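Local coordinates for Non-atp dependent l-selective hydantoinase (Arthrobacter aurescens, PDB 1GKR), which hydrolyses the ring of hydantoins at a site with two zinc ions per subunit, cleaving aryl derivatives more readily than alkyl ones, at residues Thr426-Gly430 and Thr431-Glu435; Ile45-Gly49 and Lys50-Pro54; Glu299-Asn303 and Gly304-Thr308; Gly353-Ser356 and Leu357-Val361; Met282-Ala285 and Pro286-Ser290. All blocks are in the same frame, centred on the assembly; numbering follows the deposited sequence.

The five contacts follow the chain as local turns and caps in one subunit of the homotetramer. Contact 5 is the one at the active site: Pro286 has its side chain about 5 Å from a zinc ion and about 3 Å from that of His239. Contact 3 is further back, with the side chain of Ile306 about 10 Å from that of His239. Contacts 3 and 4, centres 10 Å apart, are locked together through Glu302. Contact 4 in turn packs on contact 2, where Phe51, Met53 and Pro54 meet the helix that begins at Leu357. Contacts 1 and 2 approach to about 5 Å between nearest atoms without touching, and both lie across the chain's centre from contact 5.

Contact 1. Residues Thr426-Gly430 and Thr431-Glu435; sequences TMVRG and TVVAE
Thr431 closes the type I' turn of a beta hairpin in which strand 418-428, paired on its other side with strand 389-393, reverses into strand 431-435. Its N donates to Val428 O at 3.1 Å, nearly straight (169°) but arriving well above the carbonyl plane, while Thr431 O takes Val428 N in the return bond of this antiparallel hydrogen-bonded pair. Arg429 and Gly430 fill the turn with positive phi, and at Gly430 a CB would press on the carbonyl O of Arg429. The guanidinium of Arg429 leaves the hairpin for a salt bridge with Asp120 and a cation-pi contact with Phe445. Val432 comes next, the non-hydrogen-bonded partner of Met427 on the same face. Met427 holds CG between its backbone N and carbonyl carbon (chi1 72°), and the bend at chi3 leaves CE 4.4 Å from Val432 CG2. Val433 brings in the extra residue of a classic beta bulge: together with Ala434 it faces Thr426. Both amides donate in the carbonyl plane of Thr426, with Val433 N 3.0 Å and Ala434 N 3.2 Å from Thr426 O. Val433 CG1 meets Val428 CG1 at 3.5 Å, the side chains crossing at about a right angle, and Val433 CG2 lies against Thr426 OG1. Ala434 pairs with Thr426 beyond the bulge: its O accepts from Thr426 N at 2.9 Å, and its CB rests 3.6 Å from Thr426 CG2.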
loop_
_atom_site.group_PDB
_atom_site.type_symbol
_atom_site.label_atom_id
_atom_site.label_comp_id
_atom_site.label_asym_id
_atom_site.label_seq_id
_atom_site.Cartn_x
_atom_site.Cartn_y
_atom_site.Cartn_z
ATOM N N THR A 426 11.436 45.273 3.247
ATOM C CA THR A 426 12.150 44.095 2.834
ATOM C C THR A 426 13.592 44.491 2.638
ATOM O O THR A 426 13.883 45.503 1.995
ATOM C CB THR A 426 11.536 43.456 1.546
ATOM O OG1 THR A 426 12.559 43.270 0.565
ATOM C CG2 THR A 426 10.416 44.294 0.996
ATOM N N MET A 427 14.496 43.734 3.254
ATOM C CA MET A 427 15.905 44.031 3.109
ATOM C C MET A 427 16.698 42.804 2.737
ATOM O O MET A 427 16.363 41.680 3.142
ATOM C CB MET A 427 16.492 44.639 4.392
ATOM C CG MET A 427 16.680 43.703 5.576
ATOM S SD MET A 427 17.971 44.295 6.759
ATOM C CE MET A 427 17.176 45.665 7.535
ATOM N N VAL A 428 17.729 43.013 1.924
ATOM C CA VAL A 428 18.593 41.908 1.560
ATOM C C VAL A 428 20.013 42.330 1.905
ATOM O O VAL A 428 20.417 43.469 1.642
ATOM C CB VAL A 428 18.447 41.479 0.060
ATOM C CG1 VAL A 428 17.353 42.257 -0.587
ATOM C CG2 VAL A 428 19.772 41.602 -0.673
ATOM N N ARG A 429 20.740 41.407 2.536
ATOM C CA ARG A 429 22.108 41.634 2.967
ATOM C C ARG A 429 22.280 42.940 3.749
ATOM O O ARG A 429 23.200 43.732 3.511
ATOM C CB ARG A 429 23.050 41.567 1.768
ATOM C CG ARG A 429 23.300 40.146 1.323
ATOM C CD ARG A 429 24.127 40.065 0.051
ATOM N NE ARG A 429 23.392 40.561 -1.106
ATOM C CZ ARG A 429 23.546 41.771 -1.629
ATOM N NH1 ARG A 429 24.417 42.615 -1.100
ATOM N NH2 ARG A 429 22.819 42.143 -2.675
ATOM N N GLY A 430 21.370 43.155 4.689
ATOM C CA GLY A 430 21.452 44.332 5.523
ATOM C C GLY A 430 21.007 45.666 4.954
ATOM O O GLY A 430 21.114 46.675 5.651
ATOM N N THR A 431 20.524 45.730 3.718
ATOM C CA THR A 431 20.102 47.041 3.248
ATOM C C THR A 431 18.636 47.042 2.802
ATOM O O THR A 431 18.156 46.092 2.177
ATOM C CB THR A 431 21.077 47.596 2.144
ATOM O OG1 THR A 431 20.413 47.650 0.882
ATOM C CG2 THR A 431 22.339 46.732 2.034
ATOM N N VAL A 432 17.906 48.090 3.170
ATOM C CA VAL A 432 16.493 48.165 2.822
ATOM C C VAL A 432 16.332 48.379 1.329
ATOM O O VAL A 432 16.735 49.416 0.805
ATOM C CB VAL A 432 15.790 49.311 3.566
ATOM C CG1 VAL A 432 14.297 49.307 3.240
ATOM C CG2 VAL A 432 15.998 49.156 5.051
ATOM N N VAL A 433 15.752 47.395 0.643
ATOM C CA VAL A 433 15.560 47.503 -0.801
ATOM C C VAL A 433 14.149 47.959 -1.121
ATOM O O VAL A 433 13.890 48.491 -2.190
ATOM C CB VAL A 433 15.816 46.165 -1.531
ATOM C CG1 VAL A 433 17.259 45.711 -1.325
ATOM C CG2 VAL A 433 14.848 45.131 -1.040
ATOM N N ALA A 434 13.230 47.752 -0.197
ATOM C CA ALA A 434 11.874 48.184 -0.438
ATOM C C ALA A 434 11.264 48.509 0.892
ATOM O O ALA A 434 11.412 47.765 1.864
ATOM C CB ALA A 434 11.081 47.102 -1.132
ATOM N N GLU A 435 10.600 49.648 0.944
ATOM C CA GLU A 435 9.955 50.068 2.160
ATOM C C GLU A 435 8.624 50.639 1.746
ATOM O O GLU A 435 8.556 51.512 0.890
ATOM C CB GLU A 435 10.806 51.105 2.879
ATOM C CG GLU A 435 10.123 51.749 4.060
ATOM C CD GLU A 435 11.114 52.296 5.064
ATOM O OE1 GLU A 435 12.119 52.913 4.640
ATOM O OE2 GLU A 435 10.884 52.111 6.280
#

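Contact 2. Residues Ile45-Gly49 and Lys50-Pro54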
loop_
_atom_site.group_PDB
_atom_site.type_symbol
_atom_site.label_atom_id
_atom_site.label_comp_id
_atom_site.label_asym_id
_atom_site.label_seq_id
_atom_site.Cartn_x
_atom_site.Cartn_y
_atom_site.Cartn_z
ATOM N N ILE A 45 16.186 49.993 13.254
ATOM C CA ILE A 45 14.840 49.762 12.772
ATOM C C ILE A 45 14.036 49.170 13.918
ATOM O O ILE A 45 14.457 48.197 14.544
ATOM C CB ILE A 45 14.806 48.738 11.627
ATOM C CG1 ILE A 45 15.833 49.082 10.547
ATOM C CG2 ILE A 45 13.404 48.679 11.058
ATOM C CD1 ILE A 45 15.405 50.173 9.643
ATOM N N ASP A 46 12.878 49.745 14.197
ATOM C CA ASP A 46 12.044 49.218 15.263
ATOM C C ASP A 46 10.899 48.472 14.611
ATOM O O ASP A 46 10.073 49.083 13.933
ATOM C CB ASP A 46 11.475 50.343 16.116
ATOM C CG ASP A 46 10.891 49.841 17.433
ATOM O OD1 ASP A 46 10.273 48.749 17.455
ATOM O OD2 ASP A 46 11.044 50.556 18.447
ATOM N N ALA A 47 10.845 47.159 14.808
ATOM C CA ALA A 47 9.775 46.357 14.222
ATOM C C ALA A 47 8.488 46.543 15.027
ATOM O O ALA A 47 7.398 46.177 14.581
ATOM C CB ALA A 47 10.180 44.884 14.188
ATOM N N GLY A 48 8.630 47.110 16.222
ATOM C CA GLY A 48 7.483 47.357 17.074
ATOM C C GLY A 48 6.691 46.116 17.413
ATOM O O GLY A 48 5.483 46.187 17.647
ATOM N N GLY A 49 7.364 44.971 17.433
ATOM C CA GLY A 49 6.690 43.733 17.763
ATOM C C GLY A 49 5.960 43.043 16.627
ATOM O O GLY A 49 5.185 42.104 16.867
ATOM N N LYS A 50 6.171 43.494 15.393
ATOM C CA LYS A 50 5.510 42.835 14.268
ATOM C C LYS A 50 6.298 41.574 13.945
ATOM O O LYS A 50 7.432 41.401 14.402
ATOM C CB LYS A 50 5.469 43.741 13.039
ATOM C CG LYS A 50 4.757 45.058 13.270
ATOM C CD LYS A 50 4.343 45.709 11.954
ATOM C CE LYS A 50 4.147 47.202 12.120
ATOM N NZ LYS A 50 5.455 47.836 12.463
ATOM N N PHE A 51 5.698 40.682 13.173
ATOM C CA PHE A 51 6.393 39.466 12.798
ATOM C C PHE A 51 7.516 39.764 11.812
ATOM O O PHE A 51 7.347 40.550 10.868
ATOM C CB PHE A 51 5.425 38.480 12.164
ATOM C CG PHE A 51 4.449 37.913 13.124
ATOM C CD1 PHE A 51 4.871 37.035 14.119
ATOM C CD2 PHE A 51 3.111 38.285 13.073
ATOM C CE1 PHE A 51 3.970 36.538 15.055
ATOM C CE2 PHE A 51 2.197 37.797 14.002
ATOM C CZ PHE A 51 2.627 36.919 14.999
ATOM N N VAL A 52 8.669 39.148 12.044
ATOM C CA VAL A 52 9.796 39.304 11.148
ATOM C C VAL A 52 10.129 37.903 10.644
ATOM O O VAL A 52 10.217 36.971 11.435
ATOM C CB VAL A 52 11.007 39.909 11.870
ATOM C CG1 VAL A 52 12.227 39.888 10.954
ATOM C CG2 VAL A 52 10.695 41.337 12.274
ATOM N N MET A 53 10.286 37.747 9.331
ATOM C CA MET A 53 10.598 36.443 8.747
ATOM C C MET A 53 11.738 36.565 7.749
ATOM O O MET A 53 12.086 37.668 7.323
ATOM C CB MET A 53 9.373 35.862 8.041
ATOM C CG MET A 53 8.913 36.676 6.855
ATOM S SD MET A 53 7.468 35.965 6.058
ATOM C CE MET A 53 8.217 34.918 4.885
ATOM N N PRO A 54 12.348 35.431 7.365
ATOM C CA PRO A 54 13.449 35.506 6.401
ATOM C C PRO A 54 12.887 35.890 5.041
ATOM O O PRO A 54 11.696 35.683 4.778
ATOM C CB PRO A 54 14.011 34.083 6.398
ATOM C CG PRO A 54 13.583 33.539 7.730
ATOM C CD PRO A 54 12.188 34.056 7.863
#
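Two donors of Lys50 converge on the carbonyl oxygen of Ala47, one from the backbone and one from the far end of the side chain. Lys50 N gives the stronger bond, 3.1 Å to Ala47 O and fairly straight at 159°, although it comes in above the carbonyl plane instead of along a lone pair. The second is weak, with Lys50 NZ 3.3 Å from Ala47 O. It exists because the chain, extended as far as CE, bends at its last torsion (chi4 65°) and brings the ammonium back over the turn, with Lys50 CG also beside Ala47 O. A leucine in place of Lys50 would keep the backbone bond but would probably leave Ala47 O without its second, charged donor.

On the incoming side, Asp46 OD1 accepts from Gly48 N on the anti side, somewhat out of the carboxylate plane and bent (136°), and the same oxygen takes a bond from the side-chain ND2 of Asn8. The apolar part is slight: Ala47 CB meets Val52 CG2 at 4.1 Å.

Gly48 and Gly49 both have positive phi, and a CB on Gly49 would be jammed against the carbonyl O of Gly48. Ala47 to Lys50 is thus a type I' turn, entered through an Asx turn at Asp46; it leads from strand 44-46 into strand 51-62, whose far end carries the zinc ligands His60 and His62.

Contact 3. Residues Glu299-Asn303 and Gly304-Thr308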
loop_
_atom_site.group_PDB
_atom_site.type_symbol
_atom_site.label_atom_id
_atom_site.label_comp_id
_atom_site.label_asym_id
_atom_site.label_seq_id
_atom_site.Cartn_x
_atom_site.Cartn_y
_atom_site.Cartn_z
ATOM N N GLU A 299 -5.199 21.403 2.988
ATOM C CA GLU A 299 -4.937 20.555 4.143
ATOM C C GLU A 299 -3.520 20.007 4.029
ATOM O O GLU A 299 -2.738 20.033 4.976
ATOM C CB GLU A 299 -5.910 19.389 4.182
ATOM C CG GLU A 299 -7.293 19.734 4.672
ATOM C CD GLU A 299 -8.233 18.542 4.588
ATOM O OE1 GLU A 299 -7.806 17.423 4.969
ATOM O OE2 GLU A 299 -9.394 18.726 4.149
ATOM N N GLN A 300 -3.191 19.516 2.847
ATOM C CA GLN A 300 -1.874 18.962 2.615
ATOM C C GLN A 300 -0.789 19.991 2.894
ATOM O O GLN A 300 0.282 19.653 3.403
ATOM C CB GLN A 300 -1.782 18.465 1.177
ATOM C CG GLN A 300 -2.866 17.472 0.829
ATOM C CD GLN A 300 -2.705 16.922 -0.559
ATOM O OE1 GLN A 300 -2.584 17.678 -1.526
ATOM N NE2 GLN A 300 -2.710 15.601 -0.677
ATOM N N LEU A 301 -1.074 21.249 2.575
ATOM C CA LEU A 301 -0.107 22.316 2.781
ATOM C C LEU A 301 0.209 22.466 4.262
ATOM O O LEU A 301 1.354 22.332 4.680
ATOM C CB LEU A 301 -0.655 23.639 2.244
ATOM C CG LEU A 301 0.299 24.722 1.729
ATOM C CD1 LEU A 301 -0.250 26.070 2.145
ATOM C CD2 LEU A 301 1.692 24.539 2.264
ATOM N N GLU A 302 -0.817 22.734 5.060
ATOM C CA GLU A 302 -0.619 22.912 6.490
ATOM C C GLU A 302 -0.093 21.646 7.148
ATOM O O GLU A 302 0.617 21.715 8.149
ATOM C CB GLU A 302 -1.928 23.346 7.158
ATOM C CG GLU A 302 -1.872 23.567 8.682
ATOM C CD GLU A 302 -0.832 24.598 9.150
ATOM O OE1 GLU A 302 -0.668 25.656 8.500
ATOM O OE2 GLU A 302 -0.188 24.353 10.197
ATOM N N ASN A 303 -0.419 20.494 6.578
ATOM C CA ASN A 303 0.023 19.243 7.162
ATOM C C ASN A 303 1.411 18.755 6.767
ATOM O O ASN A 303 1.868 17.716 7.244
ATOM C CB ASN A 303 -1.017 18.160 6.895
ATOM C CG ASN A 303 -2.259 18.341 7.748
ATOM O OD1 ASN A 303 -2.157 18.552 8.952
ATOM N ND2 ASN A 303 -3.432 18.256 7.133
ATOM N N GLY A 304 2.087 19.491 5.897
ATOM C CA GLY A 304 3.428 19.089 5.520
ATOM C C GLY A 304 3.637 18.231 4.288
ATOM O O GLY A 304 4.766 17.809 4.056
ATOM N N LEU A 305 2.595 17.961 3.501
ATOM C CA LEU A 305 2.774 17.152 2.296
ATOM C C LEU A 305 3.303 17.958 1.111
ATOM O O LEU A 305 3.770 17.397 0.119
ATOM C CB LEU A 305 1.473 16.472 1.896
ATOM C CG LEU A 305 1.122 15.251 2.738
ATOM C CD1 LEU A 305 0.836 15.691 4.150
ATOM C CD2 LEU A 305 -0.077 14.558 2.152
ATOM N N ILE A 306 3.221 19.276 1.205
ATOM C CA ILE A 306 3.719 20.121 0.142
ATOM C C ILE A 306 5.030 20.720 0.623
ATOM O O ILE A 306 5.053 21.509 1.550
ATOM C CB ILE A 306 2.693 21.190 -0.190
ATOM C CG1 ILE A 306 1.461 20.496 -0.784
ATOM C CG2 ILE A 306 3.294 22.214 -1.121
ATOM C CD1 ILE A 306 0.409 21.422 -1.300
ATOM N N ASP A 307 6.122 20.337 -0.015
ATOM C CA ASP A 307 7.446 20.784 0.390
ATOM C C ASP A 307 7.830 22.229 0.138
ATOM O O ASP A 307 8.433 22.863 1.002
ATOM C CB ASP A 307 8.486 19.863 -0.233
ATOM C CG ASP A 307 8.252 18.426 0.139
ATOM O OD1 ASP A 307 8.431 18.123 1.335
ATOM O OD2 ASP A 307 7.870 17.613 -0.742
ATOM N N THR A 308 7.505 22.753 -1.038
ATOM C CA THR A 308 7.848 24.135 -1.353
ATOM C C THR A 308 6.757 24.832 -2.143
ATOM O O THR A 308 5.897 24.203 -2.761
ATOM C CB THR A 308 9.126 24.230 -2.209
ATOM O OG1 THR A 308 8.870 23.634 -3.485
ATOM C CG2 THR A 308 10.294 23.522 -1.539
HETATM O O HOH W 1 3.525 21.287 3.458
#
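The carboxamide of Gln300 meets Leu305 through its nitrogen, with NE2 4.0 Å from Leu305 CD2, a methyl that stands well off the amide plane. That nitrogen is pinned by bonds to Glu247 OE2 and Pro243 O, which should hold the rotation of the flat group. Nearer the backbone the two side chains cross at about a right angle, and Gln300 CB touches Leu305 CB at 3.9 Å. Leu305 CG stands opposite its own carbonyl carbon (chi1 -77°), a setting that brings CD1 beside Asn303, near its O and CB.

The backbone here is a Schellman motif ending helix 291-303. Leu305 N reaches back to Gln300 O at 2.9 Å, and Gly304 N bonds to Leu301 O at 3.2 Å, almost straight at 164° but from above the carbonyl plane. Gly304 makes the reversal at positive phi (94°), where a CB would run into the carbonyl O of Asn303. The CB-CB touch of Gln300 and Leu305 takes the place of the hydrophobic contact of a Schellman motif, made here by the aliphatic part of a glutamine.

Beyond the glycine the chain leaves the helix for strand 308-309 of the barrel. One water ties the two parts together, donating to Leu301 O at 2.7 Å and also to Ile306 O. Ile306 turns toward the helix, its CB 4.3 Å from Leu301 CD2, and its side chain lies about 10 Å from that of the zinc ligand His239.

Contact 4. Residues Gly353-Ser356 and Leu357-Val361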
loop_
_atom_site.group_PDB
_atom_site.type_symbol
_atom_site.label_atom_id
_atom_site.label_comp_id
_atom_site.label_asym_id
_atom_site.label_seq_id
_atom_site.Cartn_x
_atom_site.Cartn_y
_atom_site.Cartn_z
ATOM N N GLY A 353 -6.658 31.685 8.937
ATOM C CA GLY A 353 -6.502 30.543 9.815
ATOM C C GLY A 353 -6.218 29.176 9.248
ATOM O O GLY A 353 -6.170 28.221 10.013
ATOM N N ARG A 354 -6.033 29.037 7.940
ATOM C CA ARG A 354 -5.747 27.704 7.413
ATOM C C ARG A 354 -4.267 27.404 7.128
ATOM O O ARG A 354 -3.941 26.395 6.509
ATOM C CB ARG A 354 -6.612 27.415 6.180
ATOM C CG ARG A 354 -6.628 28.503 5.173
ATOM C CD ARG A 354 -8.038 28.719 4.679
ATOM N NE ARG A 354 -8.501 27.685 3.756
ATOM C CZ ARG A 354 -8.680 27.884 2.452
ATOM N NH1 ARG A 354 -8.426 29.082 1.914
ATOM N NH2 ARG A 354 -9.147 26.895 1.694
ATOM N N LEU A 355 -3.379 28.270 7.606
ATOM C CA LEU A 355 -1.946 28.090 7.433
ATOM C C LEU A 355 -1.216 28.805 8.555
ATOM O O LEU A 355 -1.521 29.959 8.852
ATOM C CB LEU A 355 -1.474 28.658 6.091
ATOM C CG LEU A 355 0.033 28.534 5.800
ATOM C CD1 LEU A 355 0.476 27.086 5.840
ATOM C CD2 LEU A 355 0.322 29.115 4.431
ATOM N N SER A 356 -0.256 28.136 9.184
ATOM C CA SER A 356 0.477 28.780 10.261
ATOM C C SER A 356 1.684 29.516 9.706
ATOM O O SER A 356 2.231 29.144 8.656
ATOM C CB SER A 356 0.931 27.754 11.287
ATOM O OG SER A 356 1.785 26.802 10.698
ATOM N N LEU A 357 2.081 30.581 10.395
ATOM C CA LEU A 357 3.233 31.353 9.968
ATOM C C LEU A 357 4.451 30.451 9.895
ATOM O O LEU A 357 5.255 30.561 8.969
ATOM C CB LEU A 357 3.515 32.497 10.942
ATOM C CG LEU A 357 2.880 33.842 10.602
ATOM C CD1 LEU A 357 3.010 34.808 11.762
ATOM C CD2 LEU A 357 3.566 34.395 9.382
ATOM N N GLU A 358 4.579 29.554 10.868
ATOM C CA GLU A 358 5.719 28.656 10.923
ATOM C C GLU A 358 5.824 27.794 9.689
ATOM O O GLU A 358 6.911 27.602 9.152
ATOM C CB GLU A 358 5.652 27.765 12.166
ATOM C CG GLU A 358 5.803 28.513 13.489
ATOM C CD GLU A 358 4.472 28.897 14.111
ATOM O OE1 GLU A 358 3.539 29.269 13.364
ATOM O OE2 GLU A 358 4.363 28.835 15.357
ATOM N N ARG A 359 4.696 27.267 9.233
ATOM C CA ARG A 359 4.711 26.421 8.051
ATOM C C ARG A 359 5.006 27.246 6.793
ATOM O O ARG A 359 5.748 26.808 5.905
ATOM C CB ARG A 359 3.379 25.701 7.913
ATOM C CG ARG A 359 3.266 24.951 6.618
ATOM C CD ARG A 359 3.072 23.484 6.858
ATOM N NE ARG A 359 4.288 22.827 7.309
ATOM C CZ ARG A 359 4.294 21.754 8.095
ATOM N NH1 ARG A 359 3.154 21.224 8.523
ATOM N NH2 ARG A 359 5.443 21.200 8.451
ATOM N N LEU A 360 4.427 28.444 6.729
ATOM C CA LEU A 360 4.635 29.331 5.597
ATOM C C LEU A 360 6.116 29.593 5.419
ATOM O O LEU A 360 6.633 29.530 4.310
ATOM C CB LEU A 360 3.903 30.656 5.809
ATOM C CG LEU A 360 3.939 31.640 4.635
ATOM C CD1 LEU A 360 2.698 32.505 4.650
ATOM C CD2 LEU A 360 5.180 32.496 4.709
ATOM N N VAL A 361 6.803 29.891 6.511
ATOM C CA VAL A 361 8.231 30.151 6.422
ATOM C C VAL A 361 9.005 28.910 5.985
ATOM O O VAL A 361 10.031 29.006 5.312
ATOM C CB VAL A 361 8.778 30.672 7.769
ATOM C CG1 VAL A 361 10.292 30.563 7.823
ATOM C CG2 VAL A 361 8.371 32.114 7.931
#
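Ser356 OG accepts from Arg359 N at 3.3 Å, making Ser356 the N-cap of helix 357-372. The hydroxyl sits between its own backbone N and carbonyl carbon (chi1 61°), turned in over the first turn of the helix, and it also lies 3.4 Å from Arg359 CB. Ser356 O starts the regular ladder: Leu360 N donates to it at 3.0 Å, in the carbonyl plane and nearly straight (164°).

Leu355, just before the cap, packs back on the same turn with both methyls. CD1 lies 3.6 Å from Arg359 CG and CD2 4.1 Å from Leu360 CB, and the leucine crosses each of these side chains at about a right angle. With CG anti to its N, Leu355 can straddle the two.

A second shell sets this cap in place. In a capping box the residue at the Arg359 position would accept from the N-cap amide; here Glu302 takes that job, its OE1 accepting from Ser356 N. Arg359, bent at chi2 and chi3, swings its guanidinium the same way, so that NH1 donates to Glu302 O, while NH2 forms a salt bridge with Glu362 one turn on.

The cap packs against the end of helix 291-303, where Leu355 rests on Leu301 and Glu302. Helix 341-350 meets Leu355 and Leu360 through Met345, and strand 51-62 lies along Leu357, Leu360 and Val361 by way of Phe51, Met53 and Pro54.

Contact 5. Residues Met282-Ala285 and Pro286-Ser290; sequences MKVA and PPVRS
Met282 and Val288 meet across the mouth of a tight loop, Met282 CG 4.1 Å from Val288 CG2 with the side chains at about a right angle. A water spans the same gap, bridging the two backbones: it donates to Met282 O at 2.8 Å and accepts from Val288 N at 3.0 Å.

Val284 follows. Its CG1, set between the backbone N and the carbonyl carbon (chi1 82°), is directed into the loop, where it lies beside Pro286 O and 4.2 Å from Val288 CG2. Val284 O faces Pro287, which has no N-H to give; instead the oxygen has a CA-H...O contact from Pro287 CA at 3.5 Å, and it accepts a hydrogen bond from the hydroxyl of Tyr208.

The peptide between Ala285 and Pro286 is cis, and the backbone angles of these two residues are those of a type VIb turn running from Val284 to Pro287, a reversal that needs no hydrogen bond across it. The turn borders the metal site of the amidohydrolase barrel, with the side chain of Pro286 about 5 Å from a zinc ion. The side chain of Ala285 is about 4 Å from that of His183, and the ring of Pro286 packs on His239; both histidines bind the second zinc. With a glycine in place of Pro286 the cis peptide would probably be lost, and His239 would probably lose the ring that packs against it. On its backbone side, Pro286 O accepts a hydrogen bond from the hydroxyl of Tyr267.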
loop_
_atom_site.group_PDB
_atom_site.type_symbol
_atom_site.label_atom_id
_atom_site.label_comp_id
_atom_site.label_asym_id
_atom_site.label_seq_id
_atom_site.Cartn_x
_atom_site.Cartn_y
_atom_site.Cartn_z
ATOM N N MET A 282 -5.943 32.968 -16.165
ATOM C CA MET A 282 -5.841 31.900 -15.197
ATOM C C MET A 282 -5.361 30.656 -15.930
ATOM O O MET A 282 -5.180 29.598 -15.334
ATOM C CB MET A 282 -7.226 31.671 -14.618
ATOM C CG MET A 282 -7.353 30.499 -13.721
ATOM S SD MET A 282 -9.073 30.011 -13.633
ATOM C CE MET A 282 -9.814 31.553 -13.655
ATOM N N LYS A 283 -5.166 30.783 -17.239
ATOM C CA LYS A 283 -4.709 29.648 -18.025
ATOM C C LYS A 283 -3.244 29.411 -17.752
ATOM O O LYS A 283 -2.389 30.198 -18.164
ATOM C CB LYS A 283 -4.899 29.888 -19.513
ATOM C CG LYS A 283 -4.551 28.667 -20.321
ATOM C CD LYS A 283 -4.745 28.903 -21.794
ATOM C CE LYS A 283 -4.234 27.731 -22.594
ATOM N NZ LYS A 283 -4.307 28.024 -24.038
ATOM N N VAL A 284 -2.955 28.315 -17.066
ATOM C CA VAL A 284 -1.587 27.990 -16.723
ATOM C C VAL A 284 -1.397 26.476 -16.925
ATOM O O VAL A 284 -2.372 25.758 -17.153
ATOM C CB VAL A 284 -1.343 28.453 -15.266
ATOM C CG1 VAL A 284 -1.856 27.430 -14.309
ATOM C CG2 VAL A 284 0.116 28.785 -15.049
ATOM N N ALA A 285 -0.165 25.978 -16.888
ATOM C CA ALA A 285 0.049 24.535 -17.084
ATOM C C ALA A 285 0.988 23.992 -16.044
ATOM O O ALA A 285 2.107 24.494 -15.903
ATOM C CB ALA A 285 0.623 24.263 -18.439
ATOM N N PRO A 286 0.560 22.954 -15.306
ATOM C CA PRO A 286 -0.731 22.258 -15.377
ATOM C C PRO A 286 -1.894 23.176 -15.040
ATOM O O PRO A 286 -1.725 24.181 -14.353
ATOM C CB PRO A 286 -0.608 21.163 -14.324
ATOM C CG PRO A 286 0.830 21.021 -14.123
ATOM C CD PRO A 286 1.356 22.416 -14.204
ATOM N N PRO A 287 -3.104 22.813 -15.487
ATOM C CA PRO A 287 -4.321 23.593 -15.247
ATOM C C PRO A 287 -4.679 23.708 -13.771
ATOM O O PRO A 287 -4.325 22.841 -12.959
ATOM C CB PRO A 287 -5.389 22.808 -16.002
ATOM C CG PRO A 287 -4.622 22.055 -17.037
ATOM C CD PRO A 287 -3.407 21.616 -16.289
ATOM N N VAL A 288 -5.375 24.787 -13.427
ATOM C CA VAL A 288 -5.841 24.974 -12.064
ATOM C C VAL A 288 -6.945 23.935 -11.955
ATOM O O VAL A 288 -7.678 23.699 -12.915
ATOM C CB VAL A 288 -6.424 26.366 -11.863
ATOM C CG1 VAL A 288 -7.130 26.452 -10.531
ATOM C CG2 VAL A 288 -5.310 27.382 -11.920
ATOM N N ARG A 289 -7.056 23.298 -10.800
ATOM C CA ARG A 289 -8.053 22.259 -10.627
ATOM C C ARG A 289 -9.350 22.669 -9.925
ATOM O O ARG A 289 -9.581 23.844 -9.640
ATOM C CB ARG A 289 -7.409 21.077 -9.915
ATOM C CG ARG A 289 -6.942 19.973 -10.850
ATOM C CD ARG A 289 -5.827 20.342 -11.814
ATOM N NE ARG A 289 -6.127 19.768 -13.127
ATOM C CZ ARG A 289 -5.252 19.167 -13.931
ATOM N NH1 ARG A 289 -3.983 19.034 -13.585
ATOM N NH2 ARG A 289 -5.653 18.701 -15.102
ATOM N N SER A 290 -10.193 21.684 -9.640
ATOM C CA SER A 290 -11.495 21.922 -9.009
ATOM C C SER A 290 -11.494 22.404 -7.561
ATOM O O SER A 290 -10.526 22.209 -6.816
ATOM C CB SER A 290 -12.350 20.658 -9.074
ATOM O OG SER A 290 -12.078 19.826 -7.963
HETATM O O HOH W 2 -5.663 26.846 -15.624
#